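Local coordinates for LPXTG cell wall surface protein (PDB 4IGB) that probably acts in adhesion as a peptidoglycan-anchored surface protein of Streptococcus gordonii, of which this chain forms the N-terminal N1 and N2 domains, at residues Q233-S237 against D238-W242; E302-K306 against D307-V311; V374-T377 against P378-K382. One frame throughout, in Å; residues are numbered along the deposited sequence.

Interaction 1. Residues Q233-S237 against D238-W242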
ATOM      1  N   GLN B 233     -19.195   8.937   1.745  1.00 17.37           N
ATOM      2  CA  GLN B 233     -18.008   9.067   2.575  1.00 19.73           C
ATOM      3  C   GLN B 233     -18.400   9.732   3.877  1.00 22.70           C
ATOM      4  O   GLN B 233     -18.881  10.861   3.906  1.00 25.61           O
ATOM      5  CB  GLN B 233     -16.893   9.856   1.896  1.00 15.76           C
ATOM      6  CG  GLN B 233     -15.689  10.052   2.824  1.00 11.63           C
ATOM      7  CD  GLN B 233     -14.491  10.641   2.116  1.00 22.57           C
ATOM      8  OE1 GLN B 233     -14.210  10.309   0.956  1.00 20.56           O
ATOM      9  NE2 GLN B 233     -13.782  11.537   2.800  1.00 14.42           N
ATOM     10  N   GLU B 234     -18.194   9.019   4.963  1.00 15.97           N
ATOM     11  CA  GLU B 234     -18.691   9.471   6.230  1.00 20.02           C
ATOM     12  C   GLU B 234     -17.533   9.610   7.194  1.00 20.43           C
ATOM     13  O   GLU B 234     -16.915   8.621   7.570  1.00 20.54           O
ATOM     14  CB  GLU B 234     -19.697   8.459   6.744  1.00 22.03           C
ATOM     15  CG  GLU B 234     -20.050   8.604   8.190  1.00 34.01           C
ATOM     16  CD  GLU B 234     -21.095   7.596   8.588  1.00 48.08           C
ATOM     17  OE1 GLU B 234     -22.240   7.721   8.094  1.00 34.73           O
ATOM     18  OE2 GLU B 234     -20.758   6.667   9.361  1.00 54.70           O
ATOM     19  N   GLU B 235     -17.251  10.842   7.597  1.00 19.66           N
ATOM     20  CA  GLU B 235     -16.126  11.114   8.480  1.00 20.09           C
ATOM     21  C   GLU B 235     -16.557  11.302   9.930  1.00 28.65           C
ATOM     22  O   GLU B 235     -17.224  12.287  10.279  1.00 19.31           O
ATOM     23  CB  GLU B 235     -15.358  12.339   7.987  1.00 18.99           C
ATOM     24  CG  GLU B 235     -14.540  12.058   6.739  1.00 26.93           C
ATOM     25  CD  GLU B 235     -14.060  13.308   6.048  1.00 29.53           C
ATOM     26  OE1 GLU B 235     -14.167  14.405   6.639  1.00 23.08           O
ATOM     27  OE2 GLU B 235     -13.572  13.193   4.910  1.00 27.25           O
ATOM     28  N   ALA B 236     -16.180  10.340  10.772  1.00 22.03           N
ATOM     29  CA  ALA B 236     -16.379  10.460  12.204  1.00 17.50           C
ATOM     30  C   ALA B 236     -15.040  10.847  12.816  1.00 25.96           C
ATOM     31  O   ALA B 236     -14.026  10.929  12.113  1.00 23.71           O
ATOM     32  CB  ALA B 236     -16.905   9.155  12.792  1.00 25.96           C
ATOM     33  N   SER B 237     -15.015  11.104  14.116  1.00 25.05           N
ATOM     34  CA  SER B 237     -13.776  11.586  14.727  1.00 31.56           C
ATOM     35  C   SER B 237     -12.663  10.533  14.718  1.00 29.01           C
ATOM     36  O   SER B 237     -11.487  10.865  14.611  1.00 33.16           O
ATOM     37  CB  SER B 237     -14.037  12.051  16.153  1.00 29.61           C
ATOM     38  OG  SER B 237     -14.604  10.992  16.884  1.00 36.29           O
ATOM     39  N   ASP B 238     -13.031   9.260  14.822  1.00 25.29           N
ATOM     40  CA  ASP B 238     -12.035   8.191  14.943  1.00 22.98           C
ATOM     41  C   ASP B 238     -11.744   7.447  13.639  1.00 28.49           C
ATOM     42  O   ASP B 238     -10.839   6.616  13.592  1.00 21.49           O
ATOM     43  CB  ASP B 238     -12.509   7.161  15.955  1.00 25.90           C
ATOM     44  CG  ASP B 238     -13.754   6.439  15.489  1.00 33.81           C
ATOM     45  OD1 ASP B 238     -14.801   7.107  15.364  1.00 33.10           O
ATOM     46  OD2 ASP B 238     -13.689   5.213  15.243  1.00 39.52           O
ATOM     47  N   ARG B 239     -12.518   7.718  12.591  1.00 23.70           N
ATOM     48  CA  ARG B 239     -12.476   6.880  11.395  1.00 21.16           C
ATOM     49  C   ARG B 239     -13.293   7.519  10.286  1.00 24.96           C
ATOM     50  O   ARG B 239     -14.250   8.254  10.552  1.00 22.95           O
ATOM     51  CB  ARG B 239     -13.135   5.538  11.693  1.00 21.40           C
ATOM     52  CG  ARG B 239     -14.660   5.654  11.701  1.00 21.14           C
ATOM     53  CD  ARG B 239     -15.351   4.323  11.880  1.00 21.94           C
ATOM     54  NE  ARG B 239     -14.804   3.602  13.014  1.00 29.89           N
ATOM     55  CZ  ARG B 239     -15.237   2.419  13.430  1.00 43.06           C
ATOM     56  NH1 ARG B 239     -16.247   1.820  12.798  1.00 29.89           N
ATOM     57  NH2 ARG B 239     -14.656   1.839  14.481  1.00 36.34           N
ATOM     58  N   THR B 240     -12.943   7.205   9.045  1.00 17.25           N
ATOM     59  CA  THR B 240     -13.749   7.604   7.912  1.00 15.98           C
ATOM     60  C   THR B 240     -14.202   6.334   7.197  1.00 23.70           C
ATOM     61  O   THR B 240     -13.411   5.416   7.000  1.00 22.62           O
ATOM     62  CB  THR B 240     -12.946   8.537   6.977  1.00 23.67           C
ATOM     63  OG1 THR B 240     -12.683   9.761   7.672  1.00 19.05           O
ATOM     64  CG2 THR B 240     -13.708   8.849   5.692  1.00 14.15           C
ATOM     65  N   SER B 241     -15.481   6.273   6.841  1.00 18.46           N
ATOM     66  CA  SER B 241     -16.056   5.071   6.248  1.00 17.66           C
ATOM     67  C   SER B 241     -16.542   5.343   4.843  1.00 22.57           C
ATOM     68  O   SER B 241     -16.993   6.447   4.538  1.00 19.68           O
ATOM     69  CB  SER B 241     -17.241   4.581   7.077  1.00 20.22           C
ATOM     70  OG  SER B 241     -16.832   4.139   8.357  1.00 19.62           O
ATOM     71  N   TRP B 242     -16.457   4.329   3.991  1.00 18.34           N
ATOM     72  CA  TRP B 242     -17.026   4.405   2.657  1.00 17.87           C
ATOM     73  C   TRP B 242     -18.162   3.407   2.561  1.00 24.99           C
ATOM     74  O   TRP B 242     -17.955   2.200   2.703  1.00 24.64           O
ATOM     75  CB  TRP B 242     -15.945   4.190   1.597  1.00 12.30           C
ATOM     76  CG  TRP B 242     -15.048   5.375   1.535  1.00 18.92           C
ATOM     77  CD1 TRP B 242     -15.213   6.492   0.757  1.00 17.97           C
ATOM     78  CD2 TRP B 242     -13.871   5.610   2.326  1.00 20.60           C
ATOM     79  NE1 TRP B 242     -14.198   7.388   0.996  1.00 20.25           N
ATOM     80  CE2 TRP B 242     -13.360   6.869   1.954  1.00 19.67           C
ATOM     81  CE3 TRP B 242     -13.192   4.870   3.300  1.00 20.69           C
ATOM     82  CZ2 TRP B 242     -12.206   7.403   2.515  1.00 16.72           C
ATOM     83  CZ3 TRP B 242     -12.035   5.405   3.855  1.00 20.42           C
ATOM     84  CH2 TRP B 242     -11.560   6.655   3.461  1.00 22.03           C
TER
HETATM   85  O   HOH W   1     -17.314   6.540   9.735  1.00 21.20           O
HETATM   86  O   HOH W   2     -11.704  10.152  10.287  1.00 25.99           O
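Q233 and W242 run alongside each other in the same direction on one face of an antiparallel ribbon, their amide and indole planes 68° apart. The indole NE1 reaches Q233 OE1 at 2.9 Å, approaching from above the carbonyl plane rather than on a lone pair, and the bond is bent (140° at the hydrogen). Q233 gets there fully stretched, with CG trans to its backbone N (chi1 177°). The same OE1 also receives R223 NH1, and the other end of the amide, NE2, donates to E16 and, at 2.7 Å, to the anti side of E235 OE2. The amide is therefore gripped at both ends, which fixes its flip. T240 CG2 meets both partners, 3.7 Å from Q233 CG and over one face of the indole, nearer the ring's margin than its centre, while E235 CG lies 3.1 Å from T240 OG1. On the reverse face a water bridges the backbone E234 O and S241 OG, 2.8 Å from the latter. E234 and S241 form a hydrogen-bonded pair of the ribbon, E234 N to S241 O at 2.9 Å and S241 N to E234 O at 2.8 Å. Past the corner S237-D238, R239 NE folds back to D238 OD2 in a salt bridge at 3.0 Å. This is a tight beta hairpin, whose strands 239-243 and 232-235 form one edge of the eight-stranded antiparallel sheet of the N1 domain, 232-235 outermost.

Interaction 2. Residues E302-K306 against D307-V311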
ATOM      1  N   GLU B 302      37.857   5.157  -9.884  1.00 38.84           N
ATOM      2  CA  GLU B 302      38.950   5.150  -8.931  1.00 42.85           C
ATOM      3  C   GLU B 302      39.738   6.441  -9.040  1.00 36.60           C
ATOM      4  O   GLU B 302      39.822   7.046 -10.103  1.00 48.02           O
ATOM      5  CB  GLU B 302      39.858   3.929  -9.152  1.00 64.09           C
ATOM      6  CG  GLU B 302      40.992   4.124 -10.158  1.00 95.83           C
ATOM      7  CD  GLU B 302      40.561   4.006 -11.625  1.00117.05           C
ATOM      8  OE1 GLU B 302      39.349   4.132 -11.926  1.00121.76           O
ATOM      9  OE2 GLU B 302      41.452   3.786 -12.480  1.00118.22           O
ATOM     10  N   ILE B 303      40.294   6.871  -7.919  1.00 42.00           N
ATOM     11  CA  ILE B 303      41.116   8.065  -7.879  1.00 46.21           C
ATOM     12  C   ILE B 303      42.250   7.859  -6.889  1.00 51.01           C
ATOM     13  O   ILE B 303      42.148   7.022  -5.986  1.00 33.80           O
ATOM     14  CB  ILE B 303      40.320   9.279  -7.386  1.00 39.05           C
ATOM     15  CG1 ILE B 303      39.667   8.944  -6.046  1.00 52.66           C
ATOM     16  CG2 ILE B 303      39.282   9.699  -8.403  1.00 35.91           C
ATOM     17  CD1 ILE B 303      39.206  10.143  -5.271  1.00 49.02           C
ATOM     18  N   PRO B 304      43.343   8.618  -7.059  1.00 48.02           N
ATOM     19  CA  PRO B 304      44.348   8.724  -6.004  1.00 47.05           C
ATOM     20  C   PRO B 304      43.722   9.340  -4.762  1.00 51.05           C
ATOM     21  O   PRO B 304      42.887  10.243  -4.862  1.00 37.93           O
ATOM     22  CB  PRO B 304      45.379   9.691  -6.594  1.00 47.56           C
ATOM     23  CG  PRO B 304      44.657  10.416  -7.691  1.00 51.05           C
ATOM     24  CD  PRO B 304      43.705   9.408  -8.248  1.00 51.01           C
ATOM     25  N   ALA B 305      44.127   8.846  -3.600  1.00 48.40           N
ATOM     26  CA  ALA B 305      43.622   9.342  -2.331  1.00 40.96           C
ATOM     27  C   ALA B 305      44.231  10.701  -2.018  1.00 51.45           C
ATOM     28  O   ALA B 305      44.910  10.867  -1.001  1.00 44.96           O
ATOM     29  CB  ALA B 305      43.936   8.347  -1.218  1.00 39.76           C
ATOM     30  N   LYS B 306      43.985  11.668  -2.897  1.00 36.45           N
ATOM     31  CA  LYS B 306      44.536  13.007  -2.743  1.00 32.37           C
ATOM     32  C   LYS B 306      43.465  14.077  -2.837  1.00 31.08           C
ATOM     33  O   LYS B 306      42.453  13.890  -3.493  1.00 39.58           O
ATOM     34  CB  LYS B 306      45.602  13.278  -3.815  1.00 36.82           C
ATOM     35  CG  LYS B 306      46.970  12.689  -3.517  1.00 54.41           C
ATOM     36  CD  LYS B 306      47.425  11.742  -4.614  1.00 61.68           C
ATOM     37  CE  LYS B 306      48.930  11.516  -4.553  1.00 77.97           C
ATOM     38  NZ  LYS B 306      49.389  11.185  -3.169  1.00 90.77           N
ATOM     39  N   ASP B 307      43.721  15.207  -2.190  1.00 31.51           N
ATOM     40  CA  ASP B 307      42.879  16.393  -2.285  1.00 38.13           C
ATOM     41  C   ASP B 307      42.704  16.842  -3.747  1.00 38.03           C
ATOM     42  O   ASP B 307      43.551  16.558  -4.590  1.00 30.26           O
ATOM     43  CB  ASP B 307      43.525  17.515  -1.471  1.00 33.47           C
ATOM     44  CG  ASP B 307      42.695  18.774  -1.441  1.00 40.83           C
ATOM     45  OD1 ASP B 307      41.465  18.664  -1.253  1.00 35.28           O
ATOM     46  OD2 ASP B 307      43.271  19.871  -1.615  1.00 32.86           O
ATOM     47  N   GLY B 308      41.603  17.530  -4.040  1.00 34.33           N
ATOM     48  CA  GLY B 308      41.365  18.091  -5.360  1.00 33.61           C
ATOM     49  C   GLY B 308      41.216  17.097  -6.506  1.00 42.25           C
ATOM     50  O   GLY B 308      41.634  17.386  -7.624  1.00 43.65           O
ATOM     51  N   GLN B 309      40.633  15.930  -6.243  1.00 27.99           N
ATOM     52  CA  GLN B 309      40.337  14.976  -7.308  1.00 32.56           C
ATOM     53  C   GLN B 309      38.856  15.055  -7.688  1.00 35.45           C
ATOM     54  O   GLN B 309      37.975  14.770  -6.870  1.00 34.69           O
ATOM     55  CB  GLN B 309      40.672  13.543  -6.882  1.00 35.02           C
ATOM     56  CG  GLN B 309      42.120  13.299  -6.549  1.00 40.91           C
ATOM     57  CD  GLN B 309      43.023  13.486  -7.744  1.00 48.50           C
ATOM     58  OE1 GLN B 309      43.919  14.321  -7.721  1.00 41.65           O
ATOM     59  NE2 GLN B 309      42.789  12.712  -8.802  1.00 52.64           N
ATOM     60  N   ASP B 310      38.582  15.438  -8.928  1.00 30.29           N
ATOM     61  CA  ASP B 310      37.201  15.503  -9.394  1.00 34.43           C
ATOM     62  C   ASP B 310      36.493  14.165  -9.253  1.00 24.53           C
ATOM     63  O   ASP B 310      37.065  13.106  -9.517  1.00 31.28           O
ATOM     64  CB  ASP B 310      37.139  15.937 -10.851  1.00 29.52           C
ATOM     65  CG  ASP B 310      37.443  17.398 -11.034  1.00 42.80           C
ATOM     66  OD1 ASP B 310      37.423  18.139 -10.027  1.00 40.01           O
ATOM     67  OD2 ASP B 310      37.690  17.805 -12.193  1.00 44.04           O
ATOM     68  N   VAL B 311      35.246  14.210  -8.814  1.00 32.43           N
ATOM     69  CA  VAL B 311      34.378  13.055  -8.956  1.00 22.25           C
ATOM     70  C   VAL B 311      33.003  13.586  -9.348  1.00 27.78           C
ATOM     71  O   VAL B 311      32.473  14.513  -8.730  1.00 25.71           O
ATOM     72  CB  VAL B 311      34.338  12.142  -7.698  1.00 36.71           C
ATOM     73  CG1 VAL B 311      35.641  12.240  -6.901  1.00 32.54           C
ATOM     74  CG2 VAL B 311      33.157  12.471  -6.825  1.00 40.70           C
TER
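Q309 lies crosswise on P304, the two side chains meeting at about a right angle, and this pair forms the close part of the contact. The amide NE2 comes to 3.2 Å from P304 CG, and Q309 CD follows at 3.5 Å from the same carbon, so the end of the glutamine rests on the CG-CD side of the proline ring. A bend at chi2 (-64°) folds the chain over the ring instead of letting it run on outward. The fold also presses Q309 CG to 3.1 Å from the carbonyl oxygen K306 O. Further inside, I303 and Q309 run antiparallel alongside one another, I303 CD1 4.0 Å from Q309 CB. The same methyl is a looser neighbour of V311 CG1, at 4.4 Å, where the buried side of the connection runs into the sheet. At the start of the bend A305 centres an inverse gamma turn, with a weak K306 N to P304 O bond of 2.7 Å. The backbone of the bend is bonded to T397 OG1, at the end of strand 389-397, through both K306 O and Q309 N, and to the loop residue E402 through D307 N. The loose, solvent side is made up of the exposed G308 and D310 and the outward-running end of K306. G308 takes a positive phi of 64° as the chain turns back, D310 turns outward to a long, weak ion pair with K346, and K306 NZ makes a weak hydrogen bond to E434 O in the C-terminal tail. Together these features make up the bent connection of a beta hairpin, linking strands 295-304 and 310-317 of the adhesin-like N2 domain.

Interaction 3. Residues V374-T377 against P378-K382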
ATOM      1  N   VAL B 374      17.587  18.870  -4.999  1.00 24.80           N
ATOM      2  CA  VAL B 374      16.980  19.537  -6.138  1.00 22.68           C
ATOM      3  C   VAL B 374      15.469  19.377  -6.077  1.00 21.50           C
ATOM      4  O   VAL B 374      14.964  18.268  -5.929  1.00 19.40           O
ATOM      5  CB  VAL B 374      17.502  18.985  -7.468  1.00 21.50           C
ATOM      6  CG1 VAL B 374      16.708  19.585  -8.632  1.00 23.41           C
ATOM      7  CG2 VAL B 374      18.983  19.271  -7.596  1.00 20.40           C
ATOM      8  N   LYS B 375      14.755  20.495  -6.188  1.00 19.60           N
ATOM      9  CA  LYS B 375      13.299  20.496  -6.141  1.00 21.31           C
ATOM     10  C   LYS B 375      12.777  21.078  -7.434  1.00 28.63           C
ATOM     11  O   LYS B 375      13.091  22.227  -7.767  1.00 24.50           O
ATOM     12  CB  LYS B 375      12.799  21.355  -4.972  1.00 20.51           C
ATOM     13  CG  LYS B 375      13.452  21.027  -3.631  1.00 28.27           C
ATOM     14  CD  LYS B 375      12.890  21.893  -2.505  1.00 39.99           C
ATOM     15  CE  LYS B 375      13.641  21.652  -1.193  1.00 46.77           C
ATOM     16  NZ  LYS B 375      12.867  22.136  -0.011  1.00 50.72           N
ATOM     17  N   MET B 376      11.995  20.293  -8.170  1.00 23.77           N
ATOM     18  CA  MET B 376      11.369  20.794  -9.387  1.00 29.63           C
ATOM     19  C   MET B 376      10.330  21.805  -8.953  1.00 24.28           C
ATOM     20  O   MET B 376       9.691  21.619  -7.929  1.00 23.83           O
ATOM     21  CB  MET B 376      10.734  19.660 -10.196  1.00 25.76           C
ATOM     22  CG  MET B 376      11.650  18.461 -10.384  1.00 17.65           C
ATOM     23  SD  MET B 376      13.304  18.913 -10.981  1.00 21.42           S
ATOM     24  CE  MET B 376      12.947  19.562 -12.625  1.00 20.24           C
ATOM     25  N   THR B 377      10.184  22.889  -9.713  1.00 21.46           N
ATOM     26  CA  THR B 377       9.210  23.923  -9.383  1.00 24.78           C
ATOM     27  C   THR B 377       7.787  23.508  -9.756  1.00 29.94           C
ATOM     28  O   THR B 377       7.581  22.607 -10.581  1.00 28.53           O
ATOM     29  CB  THR B 377       9.494  25.222 -10.148  1.00 24.76           C
ATOM     30  OG1 THR B 377       9.431  24.947 -11.553  1.00 28.61           O
ATOM     31  CG2 THR B 377      10.859  25.771  -9.790  1.00 22.87           C
ATOM     32  N   PRO B 378       6.796  24.180  -9.155  1.00 21.30           N
ATOM     33  CA  PRO B 378       5.394  23.968  -9.528  1.00 23.96           C
ATOM     34  C   PRO B 378       5.185  24.141 -11.041  1.00 27.76           C
ATOM     35  O   PRO B 378       4.475  23.334 -11.655  1.00 35.55           O
ATOM     36  CB  PRO B 378       4.663  25.057  -8.744  1.00 37.80           C
ATOM     37  CG  PRO B 378       5.532  25.269  -7.524  1.00 30.38           C
ATOM     38  CD  PRO B 378       6.941  25.095  -8.008  1.00 23.32           C
ATOM     39  N   GLU B 379       5.820  25.152 -11.634  1.00 25.52           N
ATOM     40  CA  GLU B 379       5.720  25.381 -13.077  1.00 37.31           C
ATOM     41  C   GLU B 379       6.201  24.159 -13.866  1.00 36.14           C
ATOM     42  O   GLU B 379       5.580  23.771 -14.850  1.00 33.48           O
ATOM     43  CB  GLU B 379       6.493  26.642 -13.513  1.00 48.43           C
ATOM     44  CG  GLU B 379       6.576  26.842 -15.046  1.00 66.57           C
ATOM     45  CD  GLU B 379       7.692  27.812 -15.501  1.00 69.25           C
ATOM     46  OE1 GLU B 379       7.851  28.889 -14.871  1.00 65.56           O
ATOM     47  OE2 GLU B 379       8.408  27.498 -16.492  1.00 44.06           O
ATOM     48  N   TYR B 380       7.304  23.553 -13.435  1.00 30.54           N
ATOM     49  CA  TYR B 380       7.814  22.396 -14.145  1.00 30.52           C
ATOM     50  C   TYR B 380       6.830  21.246 -14.028  1.00 28.09           C
ATOM     51  O   TYR B 380       6.542  20.572 -15.010  1.00 28.05           O
ATOM     52  CB  TYR B 380       9.203  21.962 -13.656  1.00 22.24           C
ATOM     53  CG  TYR B 380       9.777  20.857 -14.526  1.00 20.49           C
ATOM     54  CD1 TYR B 380      10.572  21.154 -15.626  1.00 27.30           C
ATOM     55  CD2 TYR B 380       9.492  19.523 -14.270  1.00 25.65           C
ATOM     56  CE1 TYR B 380      11.080  20.161 -16.437  1.00 32.09           C
ATOM     57  CE2 TYR B 380      10.001  18.517 -15.077  1.00 24.96           C
ATOM     58  CZ  TYR B 380      10.793  18.842 -16.157  1.00 30.55           C
ATOM     59  OH  TYR B 380      11.302  17.849 -16.967  1.00 30.16           O
ATOM     60  N   LEU B 381       6.310  21.036 -12.824  1.00 22.40           N
ATOM     61  CA  LEU B 381       5.307  19.999 -12.590  1.00 30.93           C
ATOM     62  C   LEU B 381       4.059  20.214 -13.446  1.00 31.51           C
ATOM     63  O   LEU B 381       3.499  19.263 -13.983  1.00 32.48           O
ATOM     64  CB  LEU B 381       4.909  19.933 -11.105  1.00 25.38           C
ATOM     65  CG  LEU B 381       5.984  19.439 -10.122  1.00 31.43           C
ATOM     66  CD1 LEU B 381       5.435  19.375  -8.695  1.00 29.67           C
ATOM     67  CD2 LEU B 381       6.521  18.085 -10.536  1.00 31.79           C
ATOM     68  N   LYS B 382       3.624  21.465 -13.551  1.00 29.90           N
ATOM     69  CA  LYS B 382       2.404  21.808 -14.278  1.00 38.95           C
ATOM     70  C   LYS B 382       2.516  21.453 -15.760  1.00 32.69           C
ATOM     71  O   LYS B 382       1.531  21.105 -16.399  1.00 41.70           O
ATOM     72  CB  LYS B 382       2.116  23.306 -14.111  1.00 46.70           C
ATOM     73  CG  LYS B 382       0.846  23.806 -14.770  1.00 62.47           C
ATOM     74  CD  LYS B 382       0.663  25.315 -14.550  1.00 73.27           C
ATOM     75  CE  LYS B 382      -0.601  25.858 -15.241  1.00 77.66           C
ATOM     76  NZ  LYS B 382      -0.550  25.813 -16.741  1.00 68.98           N
TER
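The Y380 ring carries the methyl of M376 on one face: CE sits 3.8 Å from the ring centroid, only 10° off the normal, a CH-pi contact over the centre. The sulfur stands farther back, SD being 5.4 Å from the same centroid, which makes this a Met-aromatic pair led by its methyl. Bends at chi2 and chi3 curl M376 onto the ring. L357 and I389 touch both side chains, and the phenol OH makes a weak hydrogen bond to S352. Between the two residues T377 is the N-cap of helix 378-382: its OG1 accepts Y380 N at 3.2 Å with an angle of 154° at the hydrogen, closing the first turn, while its backbone O takes L381 N at 3.0 Å. The same hydroxyl is hydrogen-bonded to R361 O, so the cap is fastened to the chain leading into strand 363-368. P378 opens the helix. R361 also serves E379, its NE forming a salt bridge to E379 OE2, and L381 leans its CG on T377 O at 3.6 Å.

The three contacts follow in series along the chain, interaction 1 in the N1 domain and interactions 2 and 3 in the N2 domain. Interactions 1 and 2 lie on opposite sides of the chain's centre, their own centres about 58 Å apart, whereas interaction 3 is about 34 Å from either by centres. Interactions 2 and 3 reach the same branched N2 sheet, through strands 295-304 and 310-317 in one and strand 371-376 in the other, yet their nearest atoms stay about 14 Å apart. Each is a local turn at a strand end, a hairpin from each domain and one strand-to-helix exit, consistent with an elongated adhesin-like region whose two strand-rich domains each carry their own turns.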